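Local coordinates for uncharacterized protein BF1531 (Bacteroides fragilis, PDB 3SLR) that is of unknown function; this N-terminal portion carries a magnesium-binding phosphatase-like domain that may hydrolyse ester bonds, at residues A[339-344]-A[353-358]; A[228-233]-A[279-284]. All coordinates share one frame; numbering follows the deposited sequence.

Contact 1: A[339-344]-A[353-358]; sequences FERNMV and VPELPE
The Arg-341 guanidinium and the Glu-355 carboxylate meet with their planes 89° apart, while Leu-356 O and Glu-355 CA lie over one guanidinium face and Pro-354 O approaches it obliquely. This is where helix 338-347 of the haloacid dehalogenase-like phosphatase domain packs on the loop that leads to helix 363-368. With the two planes upright to each other, the charged groups do not pair side-on. Their salt bridge is a single weak, bent bond, Arg-341 NH2 to Glu-355 OE2 at 3.1 Å, with an N-H...O angle of 131°. NE of Arg-341 works through water, giving to one at 2.9 Å that itself bonds Glu-355 OE1 and Asn-342 OD1. Arg-341 NH1 binds the carbonyl of Asp-335, next to the metal ligand Asp-336, directly, and besides gives to a water at 3.0 Å that bonds Leu-356 O. Glu-355 OE1 has a stronger partner in Arg-345. An arginine suits this place because its long aliphatic stem can lie in the buried interface while its many N-H groups serve loop, water and metal-site backbone. The loop bends in an inverse gamma turn centred on Glu-355. Deeper in, the valines close the contact. Val-353 holds CG1 anti to its backbone N (chi1 -172°), which sets that methyl 3.6 Å from Arg-341 CB and leaves CG2 to meet Val-344 CG1 at 4.0 Å.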
ATOM      1  N   PHE A 339      -5.203  24.577   6.972  1.00 22.21           N
ATOM      2  CA  PHE A 339      -5.973  25.489   6.129  1.00 24.53           C
ATOM      3  C   PHE A 339      -5.588  25.361   4.659  1.00 23.62           C
ATOM      4  O   PHE A 339      -6.455  25.386   3.789  1.00 23.22           O
ATOM      5  CB  PHE A 339      -5.815  26.933   6.603  1.00 25.94           C
ATOM      6  CG  PHE A 339      -6.209  27.143   8.036  1.00 35.48           C
ATOM      7  CD1 PHE A 339      -7.541  27.313   8.386  1.00 40.11           C
ATOM      8  CD2 PHE A 339      -5.247  27.166   9.037  1.00 34.91           C
ATOM      9  CE1 PHE A 339      -7.906  27.504   9.709  1.00 41.63           C
ATOM     10  CE2 PHE A 339      -5.608  27.357  10.357  1.00 39.65           C
ATOM     11  CZ  PHE A 339      -6.939  27.528  10.693  1.00 40.60           C
ATOM     12  N   GLU A 340      -4.295  25.221   4.382  1.00 19.36           N
ATOM     13  CA  GLU A 340      -3.833  24.974   3.015  1.00 21.09           C
ATOM     14  C   GLU A 340      -4.376  23.635   2.501  1.00 20.72           C
ATOM     15  O   GLU A 340      -4.891  23.552   1.377  1.00 20.32           O
ATOM     16  CB  GLU A 340      -2.300  24.995   2.926  1.00 20.57           C
ATOM     17  CG  GLU A 340      -1.621  26.332   3.281  1.00 20.05           C
ATOM     18  CD  GLU A 340      -1.855  27.430   2.238  1.00 23.28           C
ATOM     19  OE1 GLU A 340      -2.705  27.240   1.348  1.00 24.41           O
ATOM     20  OE2 GLU A 340      -1.182  28.486   2.316  1.00 26.48           O
ATOM     21  N   ARG A 341      -4.266  22.590   3.320  1.00 20.50           N
ATOM     22  CA  ARG A 341      -4.790  21.284   2.940  1.00 17.98           C
ATOM     23  C   ARG A 341      -6.273  21.355   2.618  1.00 20.99           C
ATOM     24  O   ARG A 341      -6.713  20.844   1.592  1.00 21.18           O
ATOM     25  CB  ARG A 341      -4.579  20.263   4.050  1.00 19.39           C
ATOM     26  CG  ARG A 341      -3.126  19.986   4.359  1.00 16.14           C
ATOM     27  CD  ARG A 341      -2.988  18.689   5.146  1.00 18.66           C
ATOM     28  NE  ARG A 341      -3.577  18.763   6.482  1.00 21.80           N
ATOM     29  CZ  ARG A 341      -2.873  18.997   7.592  1.00 21.91           C
ATOM     30  NH1 ARG A 341      -1.569  19.200   7.526  1.00 20.16           N
ATOM     31  NH2 ARG A 341      -3.477  19.033   8.773  1.00 24.24           N
ATOM     32  N   ASN A 342      -7.037  21.979   3.510  1.00 20.87           N
ATOM     33  CA  ASN A 342      -8.487  22.045   3.378  1.00 25.79           C
ATOM     34  C   ASN A 342      -8.938  22.826   2.153  1.00 28.33           C
ATOM     35  O   ASN A 342      -9.893  22.449   1.475  1.00 26.40           O
ATOM     36  CB  ASN A 342      -9.122  22.623   4.644  1.00 27.98           C
ATOM     37  CG  ASN A 342      -9.082  21.651   5.811  1.00 33.99           C
ATOM     38  OD1 ASN A 342      -8.583  20.534   5.682  1.00 37.92           O
ATOM     39  ND2 ASN A 342      -9.598  22.076   6.960  1.00 36.81           N
HETATM   40  N   MSE A 343      -8.245  23.911   1.853  1.00 23.65           N
HETATM   41  CA  MSE A 343      -8.611  24.677   0.677  1.00 27.48           C
HETATM   42  C   MSE A 343      -8.262  23.938  -0.630  1.00 29.63           C
HETATM   43  O   MSE A 343      -9.049  23.967  -1.579  1.00 27.14           O
HETATM   44  CB  MSE A 343      -8.051  26.097   0.740  1.00 30.72           C
HETATM   45  CG  MSE A 343      -6.714  26.294   0.078  1.00 36.07           C
HETATM   46 SE   MSE A 343      -6.929  27.045  -1.705  1.00 75.40          SE
HETATM   47  CE  MSE A 343      -8.091  28.557  -1.287  1.00 34.39           C
ATOM     48  N   VAL A 344      -7.117  23.255  -0.684  1.00 20.82           N
ATOM     49  CA  VAL A 344      -6.816  22.465  -1.876  1.00 21.51           C
ATOM     50  C   VAL A 344      -7.835  21.326  -2.033  1.00 22.02           C
ATOM     51  O   VAL A 344      -8.273  21.020  -3.144  1.00 21.90           O
ATOM     52  CB  VAL A 344      -5.358  21.937  -1.890  1.00 21.84           C
ATOM     53  CG1 VAL A 344      -5.157  20.918  -3.001  1.00 22.04           C
ATOM     54  CG2 VAL A 344      -4.373  23.089  -2.047  1.00 22.34           C
ATOM     55  N   VAL A 353      -4.971  14.728  -0.622  1.00 14.71           N
ATOM     56  CA  VAL A 353      -4.349  15.612   0.353  1.00 17.56           C
ATOM     57  C   VAL A 353      -4.283  14.927   1.722  1.00 17.80           C
ATOM     58  O   VAL A 353      -5.206  15.047   2.530  1.00 18.12           O
ATOM     59  CB  VAL A 353      -5.127  16.936   0.484  1.00 18.62           C
ATOM     60  CG1 VAL A 353      -4.352  17.911   1.357  1.00 17.42           C
ATOM     61  CG2 VAL A 353      -5.394  17.549  -0.905  1.00 18.96           C
ATOM     62  N   PRO A 354      -3.195  14.194   1.977  1.00 18.51           N
ATOM     63  CA  PRO A 354      -3.087  13.449   3.236  1.00 17.58           C
ATOM     64  C   PRO A 354      -3.171  14.344   4.463  1.00 17.24           C
ATOM     65  O   PRO A 354      -2.625  15.449   4.470  1.00 19.26           O
ATOM     66  CB  PRO A 354      -1.711  12.797   3.131  1.00 18.50           C
ATOM     67  CG  PRO A 354      -1.557  12.556   1.670  1.00 16.26           C
ATOM     68  CD  PRO A 354      -2.142  13.811   1.025  1.00 15.34           C
ATOM     69  N   GLU A 355      -3.861  13.854   5.485  1.00 19.51           N
ATOM     70  CA  GLU A 355      -4.022  14.574   6.742  1.00 19.10           C
ATOM     71  C   GLU A 355      -2.780  14.343   7.603  1.00 18.84           C
ATOM     72  O   GLU A 355      -2.803  13.551   8.548  1.00 19.78           O
ATOM     73  CB  GLU A 355      -5.289  14.089   7.457  1.00 23.06           C
ATOM     74  CG  GLU A 355      -5.624  14.800   8.758  1.00 27.28           C
ATOM     75  CD  GLU A 355      -5.906  16.280   8.562  1.00 26.84           C
ATOM     76  OE1 GLU A 355      -6.348  16.671   7.467  1.00 33.84           O
ATOM     77  OE2 GLU A 355      -5.683  17.055   9.506  1.00 27.92           O
ATOM     78  N   LEU A 356      -1.691  15.024   7.259  1.00 17.02           N
ATOM     79  CA  LEU A 356      -0.438  14.876   7.995  1.00 19.61           C
ATOM     80  C   LEU A 356      -0.636  15.172   9.476  1.00 22.54           C
ATOM     81  O   LEU A 356      -1.345  16.116   9.837  1.00 20.91           O
ATOM     82  CB  LEU A 356       0.621  15.828   7.444  1.00 19.50           C
ATOM     83  CG  LEU A 356       1.255  15.519   6.089  1.00 20.40           C
ATOM     84  CD1 LEU A 356       2.155  16.672   5.682  1.00 18.42           C
ATOM     85  CD2 LEU A 356       2.050  14.223   6.142  1.00 17.97           C
ATOM     86  N   PRO A 357      -0.002  14.366  10.344  1.00 20.00           N
ATOM     87  CA  PRO A 357      -0.045  14.634  11.783  1.00 21.58           C
ATOM     88  C   PRO A 357       0.758  15.890  12.100  1.00 23.69           C
ATOM     89  O   PRO A 357       1.551  16.335  11.275  1.00 22.07           O
ATOM     90  CB  PRO A 357       0.646  13.405  12.383  1.00 20.86           C
ATOM     91  CG  PRO A 357       1.607  12.963  11.311  1.00 20.28           C
ATOM     92  CD  PRO A 357       0.857  13.214  10.013  1.00 19.95           C
ATOM     93  N   GLU A 358       0.558  16.458  13.282  1.00 23.15           N
ATOM     94  CA  GLU A 358       1.223  17.709  13.621  1.00 28.03           C
ATOM     95  C   GLU A 358       2.738  17.570  13.816  1.00 24.77           C
ATOM     96  O   GLU A 358       3.509  18.476  13.475  1.00 24.32           O
ATOM     97  CB  GLU A 358       0.554  18.351  14.837  1.00 30.52           C
ATOM     98  CG  GLU A 358       0.258  19.829  14.634  1.00 41.23           C
ATOM     99  CD  GLU A 358      -1.017  20.277  15.326  1.00 42.31           C
ATOM    100  OE1 GLU A 358      -1.868  19.414  15.644  1.00 42.03           O
ATOM    101  OE2 GLU A 358      -1.162  21.499  15.550  1.00 45.37           O
TER
HETATM  102  O   HOH W   1      -0.067  18.642  10.085  1.00 29.17           O
HETATM  103  O   HOH W   2      -6.451  19.189   6.742  1.00 31.89           O

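Contact 2: A[228-233]-A[279-284]; sequences DLDNTI and SKNNEG. With MG (magnesium ion), chain C; MG (magnesium ion), chain B.
Leu-229 rests its CD1 methyl on Ser-279, 3.9 Å from CB and 3.8 Å from OG, and this is the closely packed, mainly apolar part of the contact. The leucine also packs on Ala-286 and Phe-290 of helix 283-292, and the small serine leaves room for the metal site beside it. On the metal side little protein meets protein directly, and ions and water do most of the joining. The fold is the haloacid dehalogenase type, with Asp-228, Asp-230 and Thr-232 fitting its DxDx(T/V) signature at the end of strand 224-227. The Asp-228 carboxylate stands trans to its main-chain N (chi1 172°), which lets it bridge two magnesium ions: OD1 binds one at 2.4 Å and OD2 the other at 2.2 Å. The second ion also takes Asp-230 O, at 2.3 Å, and Asp-336. Thr-232 OG1 donates to the anti lone pair of Asp-228 OD2 at 2.8 Å, steadying the bridge. Asp-230 is held through OD1 by Trp-234 and Val-238, while OD2 accepts from a metal-bound water at 2.9 Å that also donates to Lys-280 O. A neighbouring metal-bound water accepts from Lys-280 N. The first ion thus reaches 279-284 only through its water shell. Those exchangeable ligands are consistent with a substrate-free site, whose waters a phosphate could perhaps displace.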
ATOM      1  N   ASP A 228       4.734  21.294  -0.061  1.00 16.05           N
ATOM      2  CA  ASP A 228       4.980  22.566   0.592  1.00 16.95           C
ATOM      3  C   ASP A 228       6.441  22.544   1.085  1.00 17.20           C
ATOM      4  O   ASP A 228       7.058  21.486   1.134  1.00 16.15           O
ATOM      5  CB  ASP A 228       3.996  22.737   1.748  1.00 18.39           C
ATOM      6  CG  ASP A 228       4.309  23.938   2.603  1.00 19.72           C
ATOM      7  OD1 ASP A 228       4.227  25.071   2.081  1.00 19.56           O
ATOM      8  OD2 ASP A 228       4.632  23.742   3.791  1.00 20.65           O
ATOM      9  N   LEU A 229       7.006  23.699   1.416  1.00 14.21           N
ATOM     10  CA  LEU A 229       8.387  23.742   1.899  1.00 17.99           C
ATOM     11  C   LEU A 229       8.461  23.904   3.420  1.00 17.67           C
ATOM     12  O   LEU A 229       8.839  22.972   4.133  1.00 17.04           O
ATOM     13  CB  LEU A 229       9.176  24.853   1.190  1.00 17.37           C
ATOM     14  CG  LEU A 229       9.384  24.705  -0.324  1.00 17.82           C
ATOM     15  CD1 LEU A 229      10.104  25.931  -0.911  1.00 16.82           C
ATOM     16  CD2 LEU A 229      10.135  23.414  -0.669  1.00 14.86           C
ATOM     17  N   ASP A 230       8.095  25.078   3.923  1.00 18.85           N
ATOM     18  CA  ASP A 230       8.294  25.364   5.349  1.00 21.27           C
ATOM     19  C   ASP A 230       7.546  24.385   6.261  1.00 19.92           C
ATOM     20  O   ASP A 230       6.322  24.253   6.188  1.00 18.77           O
ATOM     21  CB  ASP A 230       7.897  26.806   5.689  1.00 21.58           C
ATOM     22  CG  ASP A 230       8.847  27.840   5.097  1.00 20.61           C
ATOM     23  OD1 ASP A 230      10.085  27.611   5.036  1.00 18.77           O
ATOM     24  OD2 ASP A 230       8.350  28.918   4.710  1.00 21.72           O
ATOM     25  N   ASN A 231       8.294  23.716   7.129  1.00 18.43           N
ATOM     26  CA  ASN A 231       7.730  22.759   8.071  1.00 17.74           C
ATOM     27  C   ASN A 231       7.107  21.535   7.402  1.00 17.02           C
ATOM     28  O   ASN A 231       6.400  20.763   8.039  1.00 17.12           O
ATOM     29  CB  ASN A 231       6.760  23.439   9.038  1.00 18.81           C
ATOM     30  CG  ASN A 231       7.476  24.384   9.992  1.00 24.82           C
ATOM     31  OD1 ASN A 231       8.534  24.047  10.546  1.00 26.26           O
ATOM     32  ND2 ASN A 231       6.920  25.576  10.173  1.00 29.88           N
ATOM     33  N   THR A 232       7.405  21.358   6.120  1.00 16.89           N
ATOM     34  CA  THR A 232       7.005  20.152   5.407  1.00 17.25           C
ATOM     35  C   THR A 232       8.240  19.345   5.025  1.00 17.60           C
ATOM     36  O   THR A 232       8.378  18.192   5.461  1.00 16.02           O
ATOM     37  CB  THR A 232       6.098  20.476   4.180  1.00 14.60           C
ATOM     38  OG1 THR A 232       4.895  21.090   4.647  1.00 18.95           O
ATOM     39  CG2 THR A 232       5.717  19.208   3.436  1.00 14.35           C
ATOM     40  N   ILE A 233       9.163  19.943   4.270  1.00 15.39           N
ATOM     41  CA  ILE A 233      10.428  19.256   3.967  1.00 17.88           C
ATOM     42  C   ILE A 233      11.641  19.741   4.784  1.00 17.30           C
ATOM     43  O   ILE A 233      12.714  19.159   4.708  1.00 17.59           O
ATOM     44  CB  ILE A 233      10.763  19.234   2.458  1.00 17.51           C
ATOM     45  CG1 ILE A 233      11.155  20.632   1.951  1.00 15.91           C
ATOM     46  CG2 ILE A 233       9.593  18.646   1.672  1.00 17.21           C
ATOM     47  CD1 ILE A 233      11.885  20.609   0.618  1.00 18.65           C
ATOM     48  N   SER A 279       4.511  26.571  -2.748  1.00 17.70           N
ATOM     49  CA  SER A 279       4.870  27.213  -1.493  1.00 18.35           C
ATOM     50  C   SER A 279       4.486  28.696  -1.478  1.00 19.81           C
ATOM     51  O   SER A 279       4.581  29.381  -2.496  1.00 20.13           O
ATOM     52  CB  SER A 279       6.378  27.045  -1.263  1.00 20.83           C
ATOM     53  OG  SER A 279       6.842  27.759  -0.123  1.00 19.20           O
ATOM     54  N   LYS A 280       4.032  29.171  -0.322  1.00 18.15           N
ATOM     55  CA  LYS A 280       3.801  30.593  -0.079  1.00 20.25           C
ATOM     56  C   LYS A 280       5.145  31.202   0.304  1.00 22.56           C
ATOM     57  O   LYS A 280       5.531  31.169   1.469  1.00 24.43           O
ATOM     58  CB  LYS A 280       2.815  30.761   1.081  1.00 23.49           C
ATOM     59  CG  LYS A 280       1.534  31.538   0.783  1.00 33.35           C
ATOM     60  CD  LYS A 280       0.703  30.883  -0.288  1.00 28.64           C
ATOM     61  CE  LYS A 280      -0.763  31.350  -0.272  1.00 27.52           C
ATOM     62  NZ  LYS A 280      -1.545  30.869   0.916  1.00 25.40           N
ATOM     63  N   ASN A 281       5.867  31.722  -0.685  1.00 20.10           N
ATOM     64  CA  ASN A 281       7.199  32.280  -0.476  1.00 22.23           C
ATOM     65  C   ASN A 281       7.629  33.078  -1.695  1.00 21.72           C
ATOM     66  O   ASN A 281       7.123  32.875  -2.804  1.00 22.10           O
ATOM     67  CB  ASN A 281       8.236  31.162  -0.253  1.00 21.39           C
ATOM     68  CG  ASN A 281       8.433  30.803   1.216  1.00 23.06           C
ATOM     69  OD1 ASN A 281       8.335  29.629   1.601  1.00 23.56           O
ATOM     70  ND2 ASN A 281       8.733  31.797   2.037  1.00 21.26           N
ATOM     71  N   ASN A 282       8.569  33.989  -1.484  1.00 19.53           N
ATOM     72  CA  ASN A 282       9.333  34.549  -2.574  1.00 22.43           C
ATOM     73  C   ASN A 282      10.134  33.430  -3.234  1.00 21.73           C
ATOM     74  O   ASN A 282      10.774  32.627  -2.543  1.00 21.05           O
ATOM     75  CB  ASN A 282      10.264  35.638  -2.031  1.00 22.13           C
ATOM     76  CG  ASN A 282      11.262  36.119  -3.061  1.00 28.14           C
ATOM     77  OD1 ASN A 282      12.389  35.622  -3.133  1.00 27.05           O
ATOM     78  ND2 ASN A 282      10.851  37.090  -3.873  1.00 28.24           N
ATOM     79  N   GLU A 283      10.100  33.360  -4.561  1.00 20.62           N
ATOM     80  CA  GLU A 283      10.738  32.241  -5.252  1.00 22.25           C
ATOM     81  C   GLU A 283      12.233  32.154  -4.961  1.00 25.72           C
ATOM     82  O   GLU A 283      12.761  31.066  -4.698  1.00 21.09           O
ATOM     83  CB  GLU A 283      10.504  32.315  -6.757  1.00 25.76           C
ATOM     84  CG  GLU A 283      11.088  31.138  -7.524  1.00 26.00           C
ATOM     85  CD  GLU A 283      11.047  31.348  -9.025  1.00 37.76           C
ATOM     86  OE1 GLU A 283       9.942  31.285  -9.600  1.00 32.56           O
ATOM     87  OE2 GLU A 283      12.121  31.585  -9.624  1.00 36.12           O
ATOM     88  N   GLY A 284      12.914  33.298  -5.008  1.00 23.94           N
ATOM     89  CA  GLY A 284      14.335  33.338  -4.716  1.00 25.56           C
ATOM     90  C   GLY A 284      14.678  32.730  -3.367  1.00 20.71           C
ATOM     91  O   GLY A 284      15.594  31.902  -3.252  1.00 19.78           O
TER
HETATM   92 MG    MG C 389       5.078  27.172   2.957  1.00 14.08          MG
HETATM   93 MG    MG B 388       4.199  24.939   5.613  1.00 25.95          MG
HETATM   94  O   HOH W   3       5.640  29.200   3.840  1.00 30.75           O
HETATM   95  O   HOH W   4       3.162  27.634   1.986  1.00 23.17           O
HETATM   96  O   HOH W   5       3.671  25.957   7.791  1.00 27.51           O
HETATM   97  O   HOH W   6       4.396  27.064   5.089  1.00 26.19           O
HETATM   98  O   HOH W   7       2.072  25.508   4.719  1.00 26.31           O
HETATM   99  O   HOH W   8       6.685  26.722   1.981  1.00 21.01           O

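In the fold
The chain first builds the domain around its five-stranded parallel sheet, then enters the four-stranded phosphatase domain at strand 224-227. Contact 2 closes a loop of 45 residues, through helices 238-241 and 255-270 to strand 274-280, and so joins the ends of two adjacent central strands. Only later, after strands 305-309 and 331-334, does contact 1 close a short loop of eight residues between helix 338-347 and the segment that follows it. The two are in series, neither nested nor crossed. They touch through the salt bridge of Lys-280 NZ with Glu-340 OE2, 2.8 Å, and Tyr-363, beyond 353-358, hydrogen-bonds Asn-231 O.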